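Local coordinates for protein Rubredoxin\:oxygen oxidoreductase (Desulfovibrio gigas, PDB 1E5D) that catalyses the four-electron reduction of dioxygen to two water molecules, using a diiron centre and a flavin mononucleotide cofactor, at residues E43-D49 with I72-Q78; S265-M269 with V371-P377; S311-G317 with S348-T352. One frame throughout, in Å; residues are numbered along the deposited sequence.

Interaction 1: residues E43-D49 with I72-Q78; sequences EKTTLFD and IDYLVIQ
Leu47 and Leu75 meet on neighbouring parallel strands, where the CD2 methyl of Leu75 comes in at a slant to rest 3.6 Å from CB of Leu47, and this pair belongs to the tightly packed part of the contact. Strands 46-48 and 74-77 run together with their axes 17° apart. Leu47 ties them through both its N and its O: the N donates to Tyr74 O in a nearly straight bond, and the O receives Val76 N. On the leucine face CD1 of Ile72 also reaches Leu47, and helix 88-95 packs over all three. On the other face the Phe48 ring runs alongside Val76, its CD2 3.8 Å from Val76 CB, while Thr46 OG1 meets the Tyr74 ring at its edge, 3.4 Å from CD2.

The end at Lys44 and Asp73 faces solvent in part and relies largely on polar bonds. Lys44, bent at chi2 (18°), lays its CG 3.3 Å from Tyr74 CE2 and brings NZ to a hydrogen bond with Tyr74 OH; the ammonium also forms a salt bridge to Glu98. Asp73 OD2 takes Thr45 N on its anti lone pair at 3.0 Å, and Thr45 O answers by accepting both Asp73 N and Tyr74 N.

At the buried far end, in one of two conformers modelled for Asp49, Gln78 NE2 donates to the syn lone pair of Asp49 OD1 at 2.9 Å, with amide and carboxylate planes nearly coplanar (21°). Gln78 OE1 is held in turn by Ser153 OG. The two strands are the beta arms of a beta-alpha-beta crossover through helix 56-64, within the metallo-beta-lactamase-like domain. Because Gln78 precedes the iron ligand His79, the amide-carboxylate bond, where that conformer is adopted, probably helps to position the segment that leads to His79.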
loop_
_atom_site.group_PDB
_atom_site.type_symbol
_atom_site.label_atom_id
_atom_site.label_comp_id
_atom_site.label_asym_id
_atom_site.label_seq_id
_atom_site.Cartn_x
_atom_site.Cartn_y
_atom_site.Cartn_z
ATOM N N GLU A 43 -25.479 44.011 -4.936
ATOM C CA GLU A 43 -26.127 44.692 -3.809
ATOM C C GLU A 43 -26.047 43.738 -2.616
ATOM O O GLU A 43 -25.582 44.081 -1.536
ATOM C CB GLU A 43 -27.552 45.105 -4.130
ATOM C CG GLU A 43 -27.884 45.325 -5.591
ATOM C CD GLU A 43 -26.927 46.225 -6.344
ATOM O OE1 GLU A 43 -26.357 47.154 -5.731
ATOM O OE2 GLU A 43 -26.732 46.008 -7.562
ATOM N N LYS A 44 -26.503 42.522 -2.885
ATOM C CA LYS A 44 -26.234 41.365 -2.049
ATOM C C LYS A 44 -24.855 40.823 -2.426
ATOM O O LYS A 44 -24.693 40.177 -3.464
ATOM C CB LYS A 44 -27.331 40.327 -2.236
ATOM C CG LYS A 44 -28.495 40.393 -1.274
ATOM C CD LYS A 44 -28.628 41.711 -0.544
ATOM C CE LYS A 44 -29.218 41.554 0.844
ATOM N NZ LYS A 44 -30.185 40.425 0.921
ATOM N N THR A 45 -23.839 41.108 -1.613
ATOM C CA THR A 45 -22.497 40.664 -1.986
ATOM C C THR A 45 -22.256 39.226 -1.537
ATOM O O THR A 45 -22.476 38.865 -0.381
ATOM C CB THR A 45 -21.399 41.576 -1.416
ATOM O OG1 THR A 45 -21.413 42.824 -2.117
ATOM C CG2 THR A 45 -20.036 40.942 -1.654
ATOM N N THR A 46 -21.798 38.398 -2.481
ATOM C CA THR A 46 -21.760 36.966 -2.232
ATOM C C THR A 46 -20.392 36.321 -2.406
ATOM O O THR A 46 -19.621 36.611 -3.316
ATOM C CB THR A 46 -22.748 36.233 -3.169
ATOM O OG1 THR A 46 -24.060 36.751 -2.954
ATOM C CG2 THR A 46 -22.780 34.757 -2.827
ATOM N N LEU A 47 -20.126 35.410 -1.482
ATOM C CA LEU A 47 -18.947 34.563 -1.456
ATOM C C LEU A 47 -19.322 33.140 -1.845
ATOM O O LEU A 47 -20.169 32.506 -1.200
ATOM C CB LEU A 47 -18.348 34.599 -0.060
ATOM C CG LEU A 47 -16.848 34.385 0.097
ATOM C CD1 LEU A 47 -16.619 33.212 1.027
ATOM C CD2 LEU A 47 -16.173 34.163 -1.242
ATOM N N PHE A 48 -18.721 32.596 -2.907
ATOM C CA PHE A 48 -18.958 31.211 -3.290
ATOM C C PHE A 48 -17.763 30.370 -2.833
ATOM O O PHE A 48 -16.648 30.862 -3.017
ATOM C CB PHE A 48 -19.147 31.038 -4.791
ATOM C CG PHE A 48 -20.336 31.782 -5.369
ATOM C CD1 PHE A 48 -20.292 33.158 -5.537
ATOM C CD2 PHE A 48 -21.480 31.093 -5.734
ATOM C CE1 PHE A 48 -21.386 33.826 -6.061
ATOM C CE2 PHE A 48 -22.574 31.761 -6.258
ATOM C CZ PHE A 48 -22.531 33.138 -6.422
ATOM N N ASP A 49 -18.033 29.198 -2.285
ATOM C CA ASP A 49 -17.025 28.291 -1.751
ATOM C C ASP A 49 -16.369 28.918 -0.514
ATOM O O ASP A 49 -16.753 30.008 -0.094
ATOM C CB ASP A 49 -15.947 27.962 -2.777
ATOM C CG ASP A 49 -16.467 27.619 -4.157
ATOM O OD1 ASP A 49 -17.629 27.158 -4.228
ATOM O OD2 ASP A 49 -15.731 27.788 -5.162
ATOM N N ILE A 72 -20.188 41.232 3.289
ATOM C CA ILE A 72 -20.684 40.071 2.557
ATOM C C ILE A 72 -22.029 39.650 3.132
ATOM O O ILE A 72 -22.174 39.557 4.355
ATOM C CB ILE A 72 -19.718 38.874 2.621
ATOM C CG1 ILE A 72 -18.390 39.092 1.892
ATOM C CG2 ILE A 72 -20.419 37.611 2.131
ATOM C CD1 ILE A 72 -17.390 37.986 2.158
ATOM N N ASP A 73 -23.028 39.390 2.290
ATOM C CA ASP A 73 -24.319 39.021 2.861
ATOM C C ASP A 73 -24.564 37.521 2.730
ATOM O O ASP A 73 -25.170 36.903 3.603
ATOM C CB ASP A 73 -25.480 39.747 2.184
ATOM C CG ASP A 73 -25.347 41.250 2.127
ATOM O OD1 ASP A 73 -25.602 41.897 3.167
ATOM O OD2 ASP A 73 -24.993 41.769 1.045
ATOM N N TYR A 74 -24.100 36.992 1.603
ATOM C CA TYR A 74 -24.433 35.629 1.232
ATOM C C TYR A 74 -23.209 34.724 1.178
ATOM O O TYR A 74 -22.133 35.110 0.725
ATOM C CB TYR A 74 -25.112 35.604 -0.139
ATOM C CG TYR A 74 -26.527 36.125 -0.176
ATOM C CD1 TYR A 74 -27.332 36.126 0.958
ATOM C CD2 TYR A 74 -27.058 36.620 -1.362
ATOM C CE1 TYR A 74 -28.630 36.611 0.898
ATOM C CE2 TYR A 74 -28.348 37.102 -1.429
ATOM C CZ TYR A 74 -29.130 37.096 -0.293
ATOM O OH TYR A 74 -30.418 37.576 -0.357
ATOM N N LEU A 75 -23.441 33.505 1.646
ATOM C CA LEU A 75 -22.438 32.453 1.544
ATOM C C LEU A 75 -23.053 31.299 0.769
ATOM O O LEU A 75 -24.080 30.771 1.188
ATOM C CB LEU A 75 -21.950 32.006 2.918
ATOM C CG LEU A 75 -21.175 33.055 3.726
ATOM C CD1 LEU A 75 -20.898 32.562 5.133
ATOM C CD2 LEU A 75 -19.885 33.420 3.010
ATOM N N VAL A 76 -22.455 30.921 -0.357
ATOM C CA VAL A 76 -23.012 29.761 -1.062
ATOM C C VAL A 76 -22.084 28.567 -0.889
ATOM O O VAL A 76 -20.965 28.570 -1.408
ATOM C CB VAL A 76 -23.231 30.043 -2.554
ATOM C CG1 VAL A 76 -23.548 28.747 -3.284
ATOM C CG2 VAL A 76 -24.348 31.056 -2.767
ATOM N N ILE A 77 -22.523 27.545 -0.156
ATOM C CA ILE A 77 -21.663 26.378 0.034
ATOM C C ILE A 77 -22.119 25.221 -0.850
ATOM O O ILE A 77 -23.156 24.617 -0.614
ATOM C CB ILE A 77 -21.622 25.924 1.493
ATOM C CG1 ILE A 77 -21.446 27.082 2.475
ATOM C CG2 ILE A 77 -20.522 24.891 1.690
ATOM C CD1 ILE A 77 -20.169 27.855 2.193
ATOM N N GLN A 78 -21.278 24.985 -1.852
ATOM C CA GLN A 78 -21.549 24.071 -2.943
ATOM C C GLN A 78 -21.048 22.659 -2.694
ATOM O O GLN A 78 -21.404 21.768 -3.467
ATOM C CB GLN A 78 -20.901 24.574 -4.238
ATOM C CG GLN A 78 -20.965 26.091 -4.390
ATOM C CD GLN A 78 -20.861 26.466 -5.859
ATOM O OE1 GLN A 78 -21.867 26.418 -6.568
ATOM N NE2 GLN A 78 -19.659 26.814 -6.299
#

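Interaction 2: residues S265-M269 with V371-P377; sequences STEKM and VKVKNVP. With FMN (flavin mononucleotide), chain C.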
loop_
_atom_site.group_PDB
_atom_site.type_symbol
_atom_site.label_atom_id
_atom_site.label_comp_id
_atom_site.label_asym_id
_atom_site.label_seq_id
_atom_site.Cartn_x
_atom_site.Cartn_y
_atom_site.Cartn_z
ATOM N N SER A 265 11.506 -12.323 -10.436
ATOM C CA SER A 265 11.046 -13.150 -11.567
ATOM C C SER A 265 9.772 -12.545 -12.132
ATOM O O SER A 265 9.559 -12.495 -13.347
ATOM C CB SER A 265 10.834 -14.601 -11.159
ATOM O OG SER A 265 12.044 -15.229 -10.781
ATOM N N THR A 266 8.891 -12.061 -11.249
ATOM C CA THR A 266 7.692 -11.410 -11.786
ATOM C C THR A 266 8.100 -10.166 -12.563
ATOM O O THR A 266 7.434 -9.725 -13.501
ATOM C CB THR A 266 6.691 -11.061 -10.679
ATOM O OG1 THR A 266 6.338 -12.266 -9.985
ATOM C CG2 THR A 266 5.406 -10.496 -11.264
ATOM N N GLU A 267 9.237 -9.572 -12.189
ATOM C CA GLU A 267 9.666 -8.381 -12.922
ATOM C C GLU A 267 10.090 -8.709 -14.353
ATOM O O GLU A 267 9.709 -8.016 -15.301
ATOM C CB GLU A 267 10.800 -7.664 -12.187
ATOM C CG GLU A 267 11.058 -6.280 -12.765
ATOM C CD GLU A 267 12.438 -5.744 -12.449
ATOM O OE1 GLU A 267 12.971 -6.083 -11.373
ATOM O OE2 GLU A 267 12.970 -4.978 -13.282
ATOM N N LYS A 268 10.867 -9.769 -14.519
ATOM C CA LYS A 268 11.314 -10.266 -15.815
ATOM C C LYS A 268 10.145 -10.595 -16.737
ATOM O O LYS A 268 10.107 -10.215 -17.906
ATOM C CB LYS A 268 12.201 -11.503 -15.627
ATOM C CG LYS A 268 13.557 -11.156 -15.037
ATOM C CD LYS A 268 14.374 -12.390 -14.711
ATOM C CE LYS A 268 15.351 -12.125 -13.575
ATOM N NZ LYS A 268 16.561 -12.986 -13.684
ATOM N N MET A 269 9.168 -11.316 -16.191
ATOM C CA MET A 269 7.928 -11.556 -16.918
ATOM C C MET A 269 7.347 -10.221 -17.368
ATOM O O MET A 269 6.991 -10.041 -18.531
ATOM C CB MET A 269 6.972 -12.348 -16.023
ATOM C CG MET A 269 7.574 -13.666 -15.539
ATOM S SD MET A 269 6.523 -14.521 -14.349
ATOM C CE MET A 269 5.141 -14.983 -15.381
ATOM N N VAL A 371 -0.649 -16.253 -17.150
ATOM C CA VAL A 371 0.609 -16.979 -17.176
ATOM C C VAL A 371 1.212 -17.018 -15.773
ATOM O O VAL A 371 1.494 -16.003 -15.140
ATOM C CB VAL A 371 1.604 -16.346 -18.160
ATOM C CG1 VAL A 371 2.943 -17.068 -18.110
ATOM C CG2 VAL A 371 1.023 -16.364 -19.565
ATOM N N LYS A 372 1.398 -18.231 -15.262
ATOM C CA LYS A 372 2.077 -18.414 -13.987
ATOM C C LYS A 372 3.301 -19.306 -14.190
ATOM O O LYS A 372 3.299 -20.231 -14.993
ATOM C CB LYS A 372 1.131 -18.993 -12.945
ATOM C CG LYS A 372 0.982 -20.503 -12.951
ATOM C CD LYS A 372 -0.441 -20.918 -12.621
ATOM C CE LYS A 372 -0.493 -22.001 -11.557
ATOM N NZ LYS A 372 -1.891 -22.228 -11.083
ATOM N N VAL A 373 4.359 -19.014 -13.451
ATOM C CA VAL A 373 5.627 -19.708 -13.568
ATOM C C VAL A 373 6.174 -20.117 -12.206
ATOM O O VAL A 373 6.177 -19.308 -11.280
ATOM C CB VAL A 373 6.684 -18.824 -14.258
ATOM C CG1 VAL A 373 8.020 -19.549 -14.313
ATOM C CG2 VAL A 373 6.209 -18.422 -15.643
ATOM N N LYS A 374 6.641 -21.358 -12.091
ATOM C CA LYS A 374 7.275 -21.765 -10.842
ATOM C C LYS A 374 8.649 -21.108 -10.759
ATOM O O LYS A 374 9.544 -21.379 -11.564
ATOM C CB LYS A 374 7.402 -23.277 -10.724
ATOM C CG LYS A 374 7.899 -23.765 -9.373
ATOM C CD LYS A 374 7.110 -24.966 -8.875
ATOM C CE LYS A 374 7.931 -26.243 -8.937
ATOM N NZ LYS A 374 8.884 -26.383 -7.798
ATOM N N ASN A 375 8.812 -20.222 -9.785
ATOM C CA ASN A 375 10.098 -19.555 -9.624
ATOM C C ASN A 375 10.595 -18.875 -10.890
ATOM O O ASN A 375 9.878 -18.062 -11.472
ATOM C CB ASN A 375 11.125 -20.586 -9.128
ATOM C CG ASN A 375 10.641 -21.150 -7.803
ATOM O OD1 ASN A 375 10.609 -22.356 -7.591
ATOM N ND2 ASN A 375 10.271 -20.235 -6.913
ATOM N N VAL A 376 11.820 -19.205 -11.289
ATOM C CA VAL A 376 12.519 -18.457 -12.322
ATOM C C VAL A 376 12.167 -18.947 -13.718
ATOM O O VAL A 376 12.377 -20.094 -14.090
ATOM C CB VAL A 376 14.044 -18.504 -12.129
ATOM C CG1 VAL A 376 14.750 -17.746 -13.247
ATOM C CG2 VAL A 376 14.394 -17.915 -10.770
ATOM N N PRO A 377 11.616 -18.009 -14.482
ATOM C CA PRO A 377 11.066 -18.327 -15.797
ATOM C C PRO A 377 12.156 -18.753 -16.780
ATOM O O PRO A 377 13.323 -18.419 -16.601
ATOM C CB PRO A 377 10.423 -17.013 -16.249
ATOM C CG PRO A 377 11.001 -15.946 -15.389
ATOM C CD PRO A 377 11.506 -16.585 -14.130
HETATM N N1 FMN C . 5.115 -19.160 -3.070
HETATM C C2 FMN C . 3.985 -19.845 -2.956
HETATM O O2 FMN C . 3.681 -20.723 -3.719
HETATM N N3 FMN C . 3.051 -19.573 -1.921
HETATM C C4 FMN C . 3.444 -18.871 -0.797
HETATM O O4 FMN C . 2.598 -18.641 0.047
HETATM C C4A FMN C . 4.707 -18.153 -0.893
HETATM N N5 FMN C . 4.998 -17.162 -0.020
HETATM C C5A FMN C . 6.313 -16.764 0.022
HETATM C C6 FMN C . 6.680 -15.820 1.015
HETATM C C7 FMN C . 7.894 -15.178 0.973
HETATM C C7M FMN C . 8.134 -13.981 1.854
HETATM C C8 FMN C . 8.806 -15.435 -0.125
HETATM C C8M FMN C . 10.223 -14.914 -0.067
HETATM C C9 FMN C . 8.533 -16.507 -0.988
HETATM C C9A FMN C . 7.230 -17.008 -1.038
HETATM N N10 FMN C . 6.741 -17.805 -2.119
HETATM C C10 FMN C . 5.565 -18.418 -2.037
HETATM C "C1'" FMN C . 7.696 -18.118 -3.208
HETATM C "C2'" FMN C . 7.732 -16.978 -4.258
HETATM O "O2'" FMN C . 6.447 -16.813 -4.845
HETATM C "C3'" FMN C . 8.738 -17.428 -5.306
HETATM O "O3'" FMN C . 10.027 -17.176 -4.752
HETATM C "C4'" FMN C . 8.589 -16.623 -6.599
HETATM O "O4'" FMN C . 9.573 -17.051 -7.555
HETATM C "C5'" FMN C . 8.769 -15.163 -6.242
HETATM O "O5'" FMN C . 8.646 -14.300 -7.549
HETATM P P FMN C . 9.340 -12.949 -7.667
HETATM O O1P FMN C . 8.599 -12.192 -8.772
HETATM O O2P FMN C . 9.428 -12.289 -6.443
HETATM O O3P FMN C . 10.719 -13.152 -8.101
#
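Met269 reaches from helix 265-279 across strand 371-374, its CE methyl 3.6 Å from CG2 of Val373, in one of that valine's two modelled conformers, and also close to CG1 of Val371. Met269 and Val373 point past one another. Extended as far as SD, the methionine chain then turns at chi3 (68°), which carries CE over toward the two valines, while CG nearer the backbone rests 4.1 Å from CG of Pro377. Leu385 of helix 379-400 and Phe342 of strand 338-345 also touch this methionine.

One helical turn earlier, Ser265 packs against the loop that follows the strand. Its CB lies 3.6 Å from Pro377 CD, and OG is as near to Val376 CG2. No hydrogen bond joins the two segments directly; the polar link between them runs through the flavin mononucleotide. Ser265 N donates to FMN O3P at 2.6 Å, and Thr266 donates to O1P from its backbone N, in a bond modelled very short, and from its OG1. From the opposite segment Asn375 ND2 gives a weak bond to the ribityl O4' at 3.3 Å, while its OD1 is held by Ser112 of the second subunit.

The chemistry thus divides in two: apolar contacts seat the helix on the edge strand, and amides at the helix N terminus, whose dipole would be expected to favour an anion, receive the phosphate as in flavodoxins.

Interaction 3: residues S311-G317 with S348-T352; sequences SPTHNNG and SGEST. With FMN (flavin mononucleotide), chain C.
The flavin-binding loops of a flavodoxin-like domain meet here: residues 311-317, after strand 306-310, and residues 348-352, which lead into helix 350-361. Ser351 joins them with two bonds. A chi1 of 60° folds its OG in over its own main chain, from where it donates to Ser311 O at 2.9 Å, tilted from the carbonyl plane. Ser351 N in turn donates to Thr313 OG1 at 3.0 Å, so the threonine hydroxyl and the Ser311 carbonyl both secure the first turn of the helix.

Farther out, Asn316 and Glu350 extend together in one direction. ND2 of the asparagine reaches OE2 on the syn side of the carboxylate at 3.1 Å, although the two flat groups are turned 70° apart. The amide oxygen of Asn316 is taken by Arg333 of the second subunit, which places this corner at the dimer interface.

The isoalloxazine lies against the two loops along its polar rim. A type I' turn from His314 to Gly317 directs Asn315 N to FMN N5 at 3.0 Å and Asn316 N to FMN O4 at 2.8 Å. From the other loop, Ser348 OG accepts from FMN N3 in a bond modelled very short, and Gly349 N donates to FMN O2 at 3.3 Å. Thr313 contributes twice, its CG2 lying 3.4 Å from N3 while its carbonyl accepts from the ribityl O2'. The C7M methyl of the flavin comes to the edge of the His314 ring, in its plane. Two loops at the C-terminal ends of parallel strands, meeting the flavin's polar rim largely through backbone amides, are characteristic of the FMN site of flavodoxin-like domains.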
loop_
_atom_site.group_PDB
_atom_site.type_symbol
_atom_site.label_atom_id
_atom_site.label_comp_id
_atom_site.label_asym_id
_atom_site.label_seq_id
_atom_site.Cartn_x
_atom_site.Cartn_y
_atom_site.Cartn_z
ATOM N N SER A 311 1.938 -10.303 -9.920
ATOM C CA SER A 311 2.424 -10.444 -8.558
ATOM C C SER A 311 2.884 -11.879 -8.317
ATOM O O SER A 311 2.283 -12.842 -8.783
ATOM C CB SER A 311 1.365 -10.068 -7.527
ATOM O OG SER A 311 1.809 -10.419 -6.228
ATOM N N PRO A 312 3.968 -12.012 -7.573
ATOM C CA PRO A 312 4.364 -13.354 -7.143
ATOM C C PRO A 312 3.404 -13.811 -6.061
ATOM O O PRO A 312 2.662 -13.014 -5.493
ATOM C CB PRO A 312 5.760 -13.123 -6.567
ATOM C CG PRO A 312 5.735 -11.705 -6.094
ATOM C CD PRO A 312 4.874 -10.967 -7.092
ATOM N N THR A 313 3.379 -15.096 -5.725
ATOM C CA THR A 313 2.527 -15.457 -4.591
ATOM C C THR A 313 3.247 -15.187 -3.279
ATOM O O THR A 313 4.326 -15.695 -2.986
ATOM C CB THR A 313 2.104 -16.933 -4.654
ATOM O OG1 THR A 313 1.363 -17.113 -5.867
ATOM C CG2 THR A 313 1.185 -17.250 -3.490
ATOM N N HIS A 314 2.624 -14.355 -2.448
ATOM C CA HIS A 314 3.208 -14.068 -1.146
ATOM C C HIS A 314 2.224 -14.517 -0.073
ATOM O O HIS A 314 1.135 -13.952 -0.011
ATOM C CB HIS A 314 3.530 -12.582 -1.008
ATOM C CG HIS A 314 4.158 -12.211 0.299
ATOM N ND1 HIS A 314 3.520 -11.466 1.262
ATOM C CD2 HIS A 314 5.380 -12.496 0.810
ATOM C CE1 HIS A 314 4.317 -11.303 2.300
ATOM N NE2 HIS A 314 5.464 -11.919 2.056
ATOM N N ASN A 315 2.631 -15.507 0.712
ATOM C CA ASN A 315 1.766 -16.041 1.761
ATOM C C ASN A 315 0.358 -16.317 1.247
ATOM O O ASN A 315 -0.620 -15.747 1.731
ATOM C CB ASN A 315 1.738 -15.078 2.951
ATOM C CG ASN A 315 3.107 -14.939 3.589
ATOM O OD1 ASN A 315 3.899 -15.877 3.678
ATOM N ND2 ASN A 315 3.389 -13.729 4.050
ATOM N N ASN A 316 0.259 -17.189 0.249
ATOM C CA ASN A 316 -1.030 -17.658 -0.250
ATOM C C ASN A 316 -1.864 -16.559 -0.881
ATOM O O ASN A 316 -3.063 -16.731 -1.082
ATOM C CB ASN A 316 -1.808 -18.321 0.904
ATOM C CG ASN A 316 -0.977 -19.491 1.429
ATOM O OD1 ASN A 316 -0.569 -19.511 2.585
ATOM N ND2 ASN A 316 -0.722 -20.442 0.533
ATOM N N GLY A 317 -1.204 -15.446 -1.188
ATOM C CA GLY A 317 -1.878 -14.325 -1.812
ATOM C C GLY A 317 -0.915 -13.485 -2.636
ATOM O O GLY A 317 0.141 -13.955 -3.058
ATOM N N SER A 348 2.113 -22.927 -3.617
ATOM C CA SER A 348 0.657 -22.795 -3.604
ATOM C C SER A 348 0.172 -22.126 -4.884
ATOM O O SER A 348 -0.793 -22.604 -5.487
ATOM C CB SER A 348 0.186 -22.052 -2.361
ATOM O OG SER A 348 0.939 -20.899 -2.073
ATOM N N GLY A 349 0.822 -21.053 -5.329
ATOM C CA GLY A 349 0.518 -20.468 -6.620
ATOM C C GLY A 349 -0.793 -19.726 -6.741
ATOM O O GLY A 349 -1.338 -19.623 -7.849
ATOM N N GLU A 350 -1.357 -19.179 -5.664
ATOM C CA GLU A 350 -2.628 -18.482 -5.758
ATOM C C GLU A 350 -2.613 -17.155 -6.508
ATOM O O GLU A 350 -3.699 -16.712 -6.896
ATOM C CB GLU A 350 -3.163 -18.166 -4.340
ATOM C CG GLU A 350 -3.627 -19.393 -3.580
ATOM C CD GLU A 350 -2.576 -19.904 -2.617
ATOM O OE1 GLU A 350 -1.377 -19.801 -2.950
ATOM O OE2 GLU A 350 -2.971 -20.401 -1.542
ATOM N N SER A 351 -1.496 -16.473 -6.691
ATOM C CA SER A 351 -1.520 -15.074 -7.118
ATOM C C SER A 351 -2.276 -14.863 -8.420
ATOM O O SER A 351 -3.121 -13.969 -8.513
ATOM C CB SER A 351 -0.100 -14.505 -7.241
ATOM O OG SER A 351 0.676 -15.214 -8.188
ATOM N N THR A 352 -2.013 -15.678 -9.433
ATOM C CA THR A 352 -2.670 -15.373 -10.711
ATOM C C THR A 352 -4.155 -15.667 -10.612
ATOM O O THR A 352 -4.994 -14.994 -11.206
ATOM C CB THR A 352 -2.025 -16.150 -11.863
ATOM O OG1 THR A 352 -1.955 -17.534 -11.515
ATOM C CG2 THR A 352 -0.595 -15.666 -12.064
HETATM N N1 FMN C . 5.115 -19.160 -3.070
HETATM C C2 FMN C . 3.985 -19.845 -2.956
HETATM O O2 FMN C . 3.681 -20.723 -3.719
HETATM N N3 FMN C . 3.051 -19.573 -1.921
HETATM C C4 FMN C . 3.444 -18.871 -0.797
HETATM O O4 FMN C . 2.598 -18.641 0.047
HETATM C C4A FMN C . 4.707 -18.153 -0.893
HETATM N N5 FMN C . 4.998 -17.162 -0.020
HETATM C C5A FMN C . 6.313 -16.764 0.022
HETATM C C6 FMN C . 6.680 -15.820 1.015
HETATM C C7 FMN C . 7.894 -15.178 0.973
HETATM C C7M FMN C . 8.134 -13.981 1.854
HETATM C C8 FMN C . 8.806 -15.435 -0.125
HETATM C C8M FMN C . 10.223 -14.914 -0.067
HETATM C C9 FMN C . 8.533 -16.507 -0.988
HETATM C C9A FMN C . 7.230 -17.008 -1.038
HETATM N N10 FMN C . 6.741 -17.805 -2.119
HETATM C C10 FMN C . 5.565 -18.418 -2.037
HETATM C "C1'" FMN C . 7.696 -18.118 -3.208
HETATM C "C2'" FMN C . 7.732 -16.978 -4.258
HETATM O "O2'" FMN C . 6.447 -16.813 -4.845
HETATM C "C3'" FMN C . 8.738 -17.428 -5.306
HETATM O "O3'" FMN C . 10.027 -17.176 -4.752
HETATM C "C4'" FMN C . 8.589 -16.623 -6.599
HETATM O "O4'" FMN C . 9.573 -17.051 -7.555
HETATM C "C5'" FMN C . 8.769 -15.163 -6.242
HETATM O "O5'" FMN C . 8.646 -14.300 -7.549
HETATM P P FMN C . 9.340 -12.949 -7.667
HETATM O O1P FMN C . 8.599 -12.192 -8.772
HETATM O O2P FMN C . 9.428 -12.289 -6.443
HETATM O O3P FMN C . 10.719 -13.152 -8.101
#

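In the fold
Followed from the N terminus, the chain first closes interaction 1, a short loop through helix 56-64 that joins neighbouring strands of the lactamase-like domain. It is complete before interaction 2 opens, and its nearest atoms lie about 39 Å from those of interaction 3. Interaction 2 then closes a loop of about a hundred residues, bringing the first helix of the flavodoxin-like domain to its last sheet strand. Interaction 3 nests inside this loop, linking the segments that follow strands 306-310 and 338-345. The two touch where Thr266 packs on Pro312 and Lys372 on Thr352, and together they hold the phosphate and ring ends of one FMN.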